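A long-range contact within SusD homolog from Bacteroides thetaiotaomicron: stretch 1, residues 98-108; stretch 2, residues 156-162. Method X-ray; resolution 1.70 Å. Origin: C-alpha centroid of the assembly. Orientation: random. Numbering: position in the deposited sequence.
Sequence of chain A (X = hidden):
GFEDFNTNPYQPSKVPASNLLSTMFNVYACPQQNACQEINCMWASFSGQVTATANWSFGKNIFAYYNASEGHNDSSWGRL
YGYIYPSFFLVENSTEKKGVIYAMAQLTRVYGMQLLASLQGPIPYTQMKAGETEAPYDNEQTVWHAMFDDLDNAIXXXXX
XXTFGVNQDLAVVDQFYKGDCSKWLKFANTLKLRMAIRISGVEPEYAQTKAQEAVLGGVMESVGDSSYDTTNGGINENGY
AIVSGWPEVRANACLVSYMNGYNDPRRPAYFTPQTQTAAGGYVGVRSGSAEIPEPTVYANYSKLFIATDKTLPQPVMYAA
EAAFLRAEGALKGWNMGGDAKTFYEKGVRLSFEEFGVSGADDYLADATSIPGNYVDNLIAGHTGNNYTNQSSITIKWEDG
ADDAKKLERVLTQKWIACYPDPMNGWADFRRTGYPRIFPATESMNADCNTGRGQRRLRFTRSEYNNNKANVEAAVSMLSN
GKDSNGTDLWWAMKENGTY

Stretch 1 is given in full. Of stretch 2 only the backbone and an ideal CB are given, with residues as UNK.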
# COMPACT_ATOMS: atom_id res chain seq x y z
N LYS A 98 21.56 -18.43 -8.30
CA LYS A 98 21.55 -18.18 -9.73
C LYS A 98 20.19 -18.47 -10.34
O LYS A 98 19.51 -19.39 -9.94
CB LYS A 98 22.59 -19.08 -10.43
CG LYS A 98 24.06 -18.65 -10.21
CD LYS A 98 25.08 -19.74 -10.64
CE LYS A 98 25.29 -20.87 -9.58
NZ LYS A 98 26.17 -20.50 -8.38
N GLY A 99 19.84 -17.74 -11.39
CA GLY A 99 18.69 -18.17 -12.20
C GLY A 99 17.42 -17.40 -11.87
O GLY A 99 17.37 -16.68 -10.87
N VAL A 100 16.41 -17.58 -12.72
CA VAL A 100 15.13 -16.84 -12.62
C VAL A 100 14.38 -17.16 -11.32
O VAL A 100 13.72 -16.29 -10.76
CB VAL A 100 14.29 -17.13 -13.86
CG1 VAL A 100 12.83 -16.66 -13.67
CG2 VAL A 100 14.92 -16.46 -15.09
N ILE A 101 14.50 -18.37 -10.80
CA ILE A 101 13.74 -18.74 -9.60
C ILE A 101 14.37 -18.02 -8.41
O ILE A 101 13.65 -17.51 -7.56
CB ILE A 101 13.64 -20.28 -9.37
CG1 ILE A 101 12.99 -20.92 -10.61
CG2 ILE A 101 12.91 -20.62 -8.08
CD1 ILE A 101 11.64 -20.32 -11.05
N TYR A 102 15.71 -17.89 -8.38
CA TYR A 102 16.36 -17.13 -7.35
C TYR A 102 16.01 -15.65 -7.46
O TYR A 102 15.74 -15.00 -6.45
CB TYR A 102 17.87 -17.31 -7.39
CG TYR A 102 18.58 -16.52 -6.36
CD1 TYR A 102 18.38 -16.77 -5.00
CD2 TYR A 102 19.50 -15.52 -6.72
CE1 TYR A 102 19.05 -16.05 -4.03
CE2 TYR A 102 20.18 -14.80 -5.73
CZ TYR A 102 19.95 -15.09 -4.40
OH TYR A 102 20.62 -14.38 -3.40
N ALA A 103 16.05 -15.11 -8.68
CA ALA A 103 15.65 -13.73 -8.93
C ALA A 103 14.24 -13.49 -8.37
O ALA A 103 13.99 -12.48 -7.70
CB ALA A 103 15.70 -13.43 -10.40
N MSE A 104 13.31 -14.40 -8.67
CA MSE A 104 11.94 -14.23 -8.18
C MSE A 104 11.85 -14.31 -6.66
O MSE A 104 11.01 -13.65 -6.06
CB MSE A 104 10.98 -15.22 -8.84
CG MSE A 104 10.80 -14.95 -10.32
SE MSE A 104 9.98 -13.29 -10.69
CE MSE A 104 8.62 -13.33 -9.27
N ALA A 105 12.70 -15.14 -6.04
CA ALA A 105 12.71 -15.24 -4.57
C ALA A 105 13.23 -13.94 -3.96
O ALA A 105 12.68 -13.44 -3.00
CB ALA A 105 13.54 -16.46 -4.12
N GLN A 106 14.23 -13.34 -4.59
CA GLN A 106 14.76 -12.05 -4.16
C GLN A 106 13.74 -10.94 -4.30
O GLN A 106 13.54 -10.14 -3.38
CB GLN A 106 15.97 -11.70 -5.03
CG GLN A 106 17.21 -12.42 -4.65
CD GLN A 106 18.43 -11.80 -5.31
OE1 GLN A 106 18.49 -11.67 -6.53
NE2 GLN A 106 19.39 -11.40 -4.50
N LEU A 107 13.11 -10.88 -5.46
CA LEU A 107 12.06 -9.87 -5.71
C LEU A 107 10.90 -9.98 -4.71
O LEU A 107 10.40 -8.99 -4.19
CB LEU A 107 11.57 -9.98 -7.13
CG LEU A 107 10.39 -9.06 -7.53
CD1 LEU A 107 10.78 -7.58 -7.42
CD2 LEU A 107 9.97 -9.45 -8.99
N THR A 108 10.47 -11.19 -4.45
CA THR A 108 9.36 -11.45 -3.57
C THR A 108 9.69 -11.12 -2.11
O THR A 108 8.85 -10.51 -1.41
CB THR A 108 8.82 -12.89 -3.76
OG1 THR A 108 8.53 -13.13 -5.16
CG2 THR A 108 7.52 -13.08 -2.96
N UNK A 156 18.83 -7.75 -12.96
CA UNK A 156 19.84 -8.14 -13.96
C UNK A 156 19.51 -9.51 -14.51
O UNK A 156 19.61 -9.75 -15.72
CB UNK A 156 21.25 -8.14 -13.36
N UNK A 157 19.08 -10.40 -13.63
CA UNK A 157 18.70 -11.77 -14.04
C UNK A 157 17.48 -11.79 -14.91
O UNK A 157 17.47 -12.46 -15.94
CB UNK A 157 18.45 -12.65 -12.81
N UNK A 158 16.43 -11.08 -14.49
CA UNK A 158 15.17 -11.05 -15.24
C UNK A 158 15.36 -10.41 -16.64
O UNK A 158 14.74 -10.86 -17.61
CB UNK A 158 14.11 -10.28 -14.45
N UNK A 159 16.22 -9.39 -16.74
CA UNK A 159 16.44 -8.68 -18.01
C UNK A 159 17.05 -9.60 -19.04
O UNK A 159 16.63 -9.59 -20.20
CB UNK A 159 17.34 -7.46 -17.80
N UNK A 160 18.03 -10.38 -18.63
CA UNK A 160 18.60 -11.36 -19.51
C UNK A 160 17.60 -12.46 -19.88
O UNK A 160 17.44 -12.83 -21.07
CB UNK A 160 19.84 -11.97 -18.86
N UNK A 161 16.93 -13.00 -18.87
CA UNK A 161 15.95 -14.06 -19.06
C UNK A 161 14.85 -13.64 -20.07
O UNK A 161 14.43 -14.44 -20.91
CB UNK A 161 15.32 -14.43 -17.71
N UNK A 162 14.41 -12.38 -20.00
CA UNK A 162 13.31 -11.89 -20.83
C UNK A 162 13.61 -11.98 -22.36
O UNK A 162 12.67 -12.14 -23.18
CB UNK A 162 13.00 -10.44 -20.45

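The visible backbone of stretch 2 is helical throughout, with phi between -67° and -56° and psi between -48° and -31°, and its axis passes 9.1 Å from that of helix 100-108 at 137° between N-to-C directions. At this spacing side chains carry most of the contact, though stretch 1 also offers backbone atoms at its helix start.

Position 156 has no atom of stretch 1 within 5.5 Å of its ideal CB, so this contact sets no preference. The deposited residue is Thr-156, whose OG1 is hydrogen-bonded elsewhere in the structure.

Position 157 is far more constrained. Its CA-to-CB bond points toward stretch 1, and the ideal CB lies 3.7 Å from CB of Ala-103 and 4.6 Å from O of Gly-99. O of Gly-99 already accepts the helical hydrogen bond from N of Ala-103 (3.0 Å), and the surroundings are otherwise mostly apolar, so valine, isoleucine, leucine or methionine would all be reasonable. The residue is Ile-157. Its CG2 reaches CB of Ala-103 at 3.7 Å and packs 3.6 Å from O of Gly-99, while CD1 extends to the edge of the Tyr-102 ring, 4.5 Å from CD2.

Position 158 points sideways, with its ideal CB 5.4 Å from CB of Ala-103. A short side chain would hardly use the hollow bordered by Val-100, Ala-103, Met-104 and Leu-107; a longer apolar one, such as leucine, methionine or perhaps isoleucine, could bend into it. Leu-158 does so as a knob into a hole, with chi1 m and chi2 t. Its CD2 lies 4.1 Å from SE of the selenomethionine Met-104 and 4.4 Å from CG1 of Val-100, CD1 lies 4.4 Å from CD2 of Leu-107, and CG is 4.3 Å from CB of Ala-103.

Positions 159 and 160 have ideal CB atoms with nothing of stretch 1 within 5.5 Å, so many side chains, polar ones included, would suit. They are Lys-159, extended with all four chi angles t and touching a crystal neighbour, and Ser-160.

Position 161, one helical turn after 157, again points toward stretch 1, but here the ideal CB is only 3.3 Å from CG2 of Val-100. So tight an approach favours alanine or glycine, although a larger side chain directed away from Val-100 cannot be excluded. Ala-161 adds nothing beyond that CB, making a close methyl-to-methyl contact.

Position 162 is again out of reach, leaving the choice open; it is Ala-162. No hydrogen bond crosses between the stretches, and the 337 Å² buried between them rests largely on apolar packing.

Stretch 2 (156-162) TILKSAA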
# COMPACT_ATOMS: atom_id res chain seq x y z
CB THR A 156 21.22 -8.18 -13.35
OG1 THR A 156 21.55 -6.87 -12.88
CG2 THR A 156 22.27 -8.62 -14.40
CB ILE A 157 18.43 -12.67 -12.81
CG1 ILE A 157 19.73 -12.89 -12.07
CG2 ILE A 157 17.90 -14.05 -13.27
CD1 ILE A 157 19.56 -13.48 -10.71
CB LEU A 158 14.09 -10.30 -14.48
CG LEU A 158 13.59 -10.96 -13.19
CD1 LEU A 158 12.74 -9.99 -12.35
CD2 LEU A 158 12.84 -12.31 -13.53
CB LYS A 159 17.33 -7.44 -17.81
CG LYS A 159 17.46 -6.57 -19.05
CD LYS A 159 18.32 -5.30 -18.83
CE LYS A 159 18.77 -4.65 -20.18
NZ LYS A 159 20.09 -3.91 -19.96
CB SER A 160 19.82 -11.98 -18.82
OG SER A 160 20.34 -12.98 -19.65
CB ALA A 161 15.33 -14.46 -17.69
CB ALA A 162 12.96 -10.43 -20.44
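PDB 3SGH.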